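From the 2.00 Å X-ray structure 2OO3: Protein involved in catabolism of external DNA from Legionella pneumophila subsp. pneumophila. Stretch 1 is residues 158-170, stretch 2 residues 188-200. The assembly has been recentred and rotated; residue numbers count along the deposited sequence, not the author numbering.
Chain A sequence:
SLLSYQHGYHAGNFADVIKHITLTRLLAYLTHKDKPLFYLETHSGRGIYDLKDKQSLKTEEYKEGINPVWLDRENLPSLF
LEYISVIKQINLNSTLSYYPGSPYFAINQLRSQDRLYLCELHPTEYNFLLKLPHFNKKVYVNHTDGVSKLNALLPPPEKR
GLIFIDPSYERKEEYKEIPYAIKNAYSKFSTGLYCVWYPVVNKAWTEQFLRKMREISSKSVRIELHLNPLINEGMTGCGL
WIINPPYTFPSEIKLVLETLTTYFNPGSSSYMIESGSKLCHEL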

# COMPACT_ATOMS: atom_id res chain seq x y z
N GLU A 158 -4.06 12.72 -17.39
CA GLU A 158 -2.68 12.99 -16.97
C GLU A 158 -1.65 12.10 -17.69
O GLU A 158 -0.45 12.45 -17.80
N LYS A 159 -2.11 10.94 -18.13
CA LYS A 159 -1.26 9.93 -18.79
C LYS A 159 -0.17 9.34 -17.91
O LYS A 159 0.72 8.66 -18.42
N ARG A 160 -0.23 9.63 -16.61
CA ARG A 160 0.74 9.17 -15.63
C ARG A 160 -0.13 8.78 -14.46
O ARG A 160 -0.96 9.59 -14.01
N GLY A 161 0.06 7.58 -13.92
CA GLY A 161 -0.80 7.11 -12.83
C GLY A 161 -0.12 6.18 -11.86
O GLY A 161 0.70 5.34 -12.26
N LEU A 162 -0.45 6.35 -10.57
CA LEU A 162 -0.18 5.35 -9.54
C LEU A 162 -1.53 4.76 -9.06
O LEU A 162 -2.43 5.49 -8.60
N ILE A 163 -1.69 3.45 -9.22
CA ILE A 163 -2.94 2.79 -8.86
C ILE A 163 -2.59 1.89 -7.66
O ILE A 163 -1.80 0.96 -7.79
N PHE A 164 -3.13 2.22 -6.51
CA PHE A 164 -2.78 1.57 -5.25
C PHE A 164 -3.99 0.80 -4.80
O PHE A 164 -5.02 1.37 -4.47
N ILE A 165 -3.84 -0.53 -4.80
CA ILE A 165 -4.95 -1.46 -4.58
C ILE A 165 -4.77 -2.24 -3.29
O ILE A 165 -3.86 -3.07 -3.18
N ASP A 166 -5.64 -1.98 -2.32
CA ASP A 166 -5.51 -2.60 -0.99
C ASP A 166 -6.78 -3.37 -0.59
O ASP A 166 -7.49 -2.95 0.31
N PRO A 167 -7.04 -4.53 -1.24
CA PRO A 167 -8.28 -5.27 -0.93
C PRO A 167 -8.25 -5.90 0.45
O PRO A 167 -7.16 -6.13 0.97
N SER A 168 -9.43 -6.16 1.02
CA SER A 168 -9.53 -6.93 2.27
C SER A 168 -9.40 -8.45 2.10
O SER A 168 -8.99 -9.14 3.04
N TYR A 169 -9.73 -8.98 0.90
CA TYR A 169 -9.81 -10.42 0.66
C TYR A 169 -10.71 -11.15 1.69
O TYR A 169 -10.43 -12.29 2.06
N GLU A 170 -11.75 -10.47 2.19
CA GLU A 170 -12.76 -11.14 3.02
C GLU A 170 -13.56 -12.19 2.21
O GLU A 170 -14.07 -13.14 2.80
N LYS A 188 -5.50 -1.25 -21.04
CA LYS A 188 -5.88 0.12 -21.44
C LYS A 188 -4.82 1.16 -21.06
O LYS A 188 -4.77 2.23 -21.64
N PHE A 189 -4.01 0.85 -20.06
CA PHE A 189 -3.03 1.81 -19.56
C PHE A 189 -1.80 1.04 -19.10
O PHE A 189 -1.57 0.86 -17.91
N SER A 190 -0.98 0.62 -20.05
CA SER A 190 0.08 -0.36 -19.79
C SER A 190 1.34 0.28 -19.16
O SER A 190 2.27 -0.42 -18.77
N THR A 191 1.37 1.61 -19.10
CA THR A 191 2.49 2.35 -18.53
C THR A 191 2.21 2.85 -17.11
O THR A 191 3.09 3.46 -16.48
N GLY A 192 1.01 2.57 -16.60
CA GLY A 192 0.66 2.94 -15.22
C GLY A 192 1.47 2.13 -14.22
O GLY A 192 1.93 1.03 -14.52
N LEU A 193 1.66 2.69 -13.04
CA LEU A 193 2.35 1.99 -11.94
C LEU A 193 1.25 1.38 -11.10
O LEU A 193 0.45 2.12 -10.50
N TYR A 194 1.14 0.05 -11.12
CA TYR A 194 0.13 -0.69 -10.36
C TYR A 194 0.78 -1.34 -9.11
O TYR A 194 1.81 -1.99 -9.21
N CYS A 195 0.18 -1.12 -7.95
CA CYS A 195 0.69 -1.70 -6.72
C CYS A 195 -0.47 -2.37 -5.98
O CYS A 195 -1.39 -1.70 -5.51
N VAL A 196 -0.43 -3.69 -5.87
CA VAL A 196 -1.52 -4.40 -5.17
C VAL A 196 -0.94 -5.16 -3.96
O VAL A 196 0.07 -5.87 -4.09
N TRP A 197 -1.56 -4.94 -2.80
CA TRP A 197 -1.23 -5.64 -1.57
C TRP A 197 -2.00 -6.97 -1.55
O TRP A 197 -3.18 -7.02 -1.96
N TYR A 198 -1.38 -8.02 -0.99
CA TYR A 198 -2.08 -9.29 -0.78
C TYR A 198 -1.60 -9.96 0.50
O TYR A 198 -0.44 -9.74 0.92
N PRO A 199 -2.48 -10.74 1.16
CA PRO A 199 -2.08 -11.48 2.34
C PRO A 199 -1.58 -12.88 2.02
O PRO A 199 -1.81 -13.39 0.92
N VAL A 200 -0.90 -13.47 3.00
CA VAL A 200 -0.63 -14.90 3.03
C VAL A 200 -1.40 -15.50 4.21
O VAL A 200 -0.98 -15.42 5.40

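Beyond the end of its strand, stretch 1 reaches back to the neighbouring strand through Tyr-169 (m rotamer), whose OH donates a 2.7 Å hydrogen bond to Trp-197 O at the ring edge while Pro-199 CD lies over one ring face, 3.3 Å from Tyr-169 CD2 in a CH-pi contact. Upstream, strand 161-165 and the strand beginning at Leu-193 run parallel, and their paired side chains alternate between the two faces of the sheet. On one face, Leu-162 (t, p) places CD1 3.8 Å from CD2 of Leu-193 (t, t), and Phe-164 CE1 (t) lies 3.9 Å from Cys-195 SG (t), which approaches the ring obliquely. On the other, Ile-163 (m, chi2 97°) lays CD1 over the face of the Tyr-194 ring (m), 3.6 Å from its CE1, and Ile-165 CG2 (m, t) meets Val-196 CG2 (p) at 3.8 Å. Tyr-194 OH donates to Phe-189 O (2.8 Å), tying the strand to the preceding turn. Trp-197 (t) brings CE3 to 3.4 Å from Asp-166 OD1 and 4.0 Å from Tyr-169 CE2. Phe-189 (t) points toward stretch 1, its CZ 3.7 Å from Gly-161 N; a CB on Gly-161 would clash with Phe-189 CE2. Water 2 bridges the two stretches, accepting from Gly-161 N (3.0 Å) and lying 3.1 Å from Thr-191 O; water 1 links Lys-159 O and Thr-191 OG1, 2.7 Å from each.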

# COMPACT_ATOMS: atom_id res chain seq x y z
CB GLU A 158 -2.53 12.80 -15.45
CG GLU A 158 -3.24 13.83 -14.58
CD GLU A 158 -4.70 13.46 -14.24
OE1 GLU A 158 -5.27 12.50 -14.79
OE2 GLU A 158 -5.30 14.16 -13.42
CB LYS A 159 -0.64 10.50 -20.08
CG LYS A 159 -1.43 10.15 -21.31
CD LYS A 159 -2.50 11.14 -21.57
CE LYS A 159 -2.82 11.19 -23.07
NZ LYS A 159 -2.68 12.61 -23.53
CB ARG A 160 1.58 10.35 -15.13
CG ARG A 160 2.59 10.91 -16.08
CD ARG A 160 3.57 11.78 -15.28
NE ARG A 160 4.45 10.97 -14.44
CZ ARG A 160 4.88 11.31 -13.21
NH1 ARG A 160 4.49 12.45 -12.63
NH2 ARG A 160 5.71 10.50 -12.57
CB LEU A 162 0.61 5.98 -8.40
CG LEU A 162 0.74 5.11 -7.13
CD1 LEU A 162 1.34 3.74 -7.47
CD2 LEU A 162 1.55 5.87 -6.07
CB ILE A 163 -3.52 1.99 -10.05
CG1 ILE A 163 -3.81 2.92 -11.27
CG2 ILE A 163 -4.84 1.37 -9.66
CD1 ILE A 163 -2.68 2.93 -12.34
CB PHE A 164 -2.37 2.61 -4.17
CG PHE A 164 -1.81 2.01 -2.91
CD1 PHE A 164 -0.50 1.45 -2.89
CD2 PHE A 164 -2.55 2.02 -1.75
CE1 PHE A 164 0.01 0.89 -1.70
CE2 PHE A 164 -2.04 1.46 -0.55
CZ PHE A 164 -0.76 0.90 -0.53
CB ILE A 165 -5.05 -2.42 -5.79
CG1 ILE A 165 -5.21 -1.59 -7.08
CG2 ILE A 165 -6.23 -3.37 -5.61
CD1 ILE A 165 -4.93 -2.32 -8.36
CB ASP A 166 -5.14 -1.52 0.03
CG ASP A 166 -4.82 -2.08 1.41
OD1 ASP A 166 -4.51 -3.30 1.54
OD2 ASP A 166 -4.89 -1.26 2.36
CB PRO A 167 -8.34 -6.38 -2.01
CG PRO A 167 -7.25 -6.00 -3.02
CD PRO A 167 -6.23 -5.22 -2.25
CB SER A 168 -10.84 -6.62 2.99
OG SER A 168 -11.95 -7.24 2.34
CB TYR A 169 -8.43 -11.09 0.61
CG TYR A 169 -7.50 -10.48 -0.40
CD1 TYR A 169 -7.47 -10.93 -1.72
CD2 TYR A 169 -6.73 -9.38 -0.05
CE1 TYR A 169 -6.64 -10.33 -2.67
CE2 TYR A 169 -5.89 -8.77 -0.97
CZ TYR A 169 -5.86 -9.24 -2.28
OH TYR A 169 -5.01 -8.64 -3.14
CB GLU A 170 -13.69 -10.14 3.77
CG GLU A 170 -14.54 -9.24 2.86
CD GLU A 170 -15.57 -8.38 3.64
OE1 GLU A 170 -15.23 -7.82 4.72
OE2 GLU A 170 -16.72 -8.27 3.15
CB LYS A 188 -7.18 0.54 -20.75
CG LYS A 188 -8.42 -0.24 -21.14
CD LYS A 188 -9.56 0.12 -20.19
CE LYS A 188 -10.82 0.40 -20.98
NZ LYS A 188 -11.68 1.38 -20.27
CB PHE A 189 -3.67 2.61 -18.42
CG PHE A 189 -2.82 3.74 -17.92
CD1 PHE A 189 -2.13 4.56 -18.80
CD2 PHE A 189 -2.72 3.98 -16.55
CE1 PHE A 189 -1.35 5.62 -18.34
CE2 PHE A 189 -1.95 5.04 -16.07
CZ PHE A 189 -1.27 5.85 -16.96
CB SER A 190 0.42 -1.08 -21.10
OG SER A 190 1.06 -0.17 -21.99
CB THR A 191 2.92 3.56 -19.40
OG1 THR A 191 1.83 4.48 -19.51
CG2 THR A 191 3.39 3.09 -20.82
CB LEU A 193 3.20 2.98 -11.13
CG LEU A 193 4.35 2.36 -10.29
CD1 LEU A 193 5.20 3.44 -9.66
CD2 LEU A 193 3.84 1.42 -9.22
CB TYR A 194 -0.51 -1.78 -11.24
CG TYR A 194 -1.25 -1.21 -12.45
CD1 TYR A 194 -2.62 -0.92 -12.39
CD2 TYR A 194 -0.58 -0.94 -13.65
CE1 TYR A 194 -3.30 -0.39 -13.50
CE2 TYR A 194 -1.27 -0.39 -14.78
CZ TYR A 194 -2.62 -0.13 -14.68
OH TYR A 194 -3.30 0.41 -15.76
CB CYS A 195 1.28 -0.62 -5.83
SG CYS A 195 1.97 -1.26 -4.31
CB VAL A 196 -2.31 -5.33 -6.12
CG1 VAL A 196 -1.40 -6.35 -6.80
CG2 VAL A 196 -3.50 -6.04 -5.41
CB TRP A 197 -1.64 -4.78 -0.35
CG TRP A 197 -1.37 -5.48 0.97
CD1 TRP A 197 -0.16 -5.57 1.63
CD2 TRP A 197 -2.31 -6.26 1.71
NE1 TRP A 197 -0.31 -6.35 2.76
CE2 TRP A 197 -1.61 -6.78 2.84
CE3 TRP A 197 -3.66 -6.61 1.52
CZ2 TRP A 197 -2.23 -7.62 3.77
CZ3 TRP A 197 -4.29 -7.40 2.47
CH2 TRP A 197 -3.58 -7.89 3.60
CB TYR A 198 -1.85 -10.21 -1.99
CG TYR A 198 -0.40 -10.57 -2.23
CD1 TYR A 198 0.18 -11.69 -1.64
CD2 TYR A 198 0.40 -9.78 -3.08
CE1 TYR A 198 1.52 -12.03 -1.87
CE2 TYR A 198 1.72 -10.11 -3.33
CZ TYR A 198 2.28 -11.22 -2.72
OH TYR A 198 3.59 -11.52 -2.97
CB PRO A 199 -3.41 -11.61 3.13
CG PRO A 199 -4.47 -11.66 2.07
CD PRO A 199 -3.92 -10.91 0.87
CB VAL A 200 0.89 -15.21 3.13
CG1 VAL A 200 1.11 -16.75 3.06
CG2 VAL A 200 1.63 -14.54 1.99
O HOH W 1 2.26 6.51 -17.86
O HOH W 2 2.43 6.13 -15.01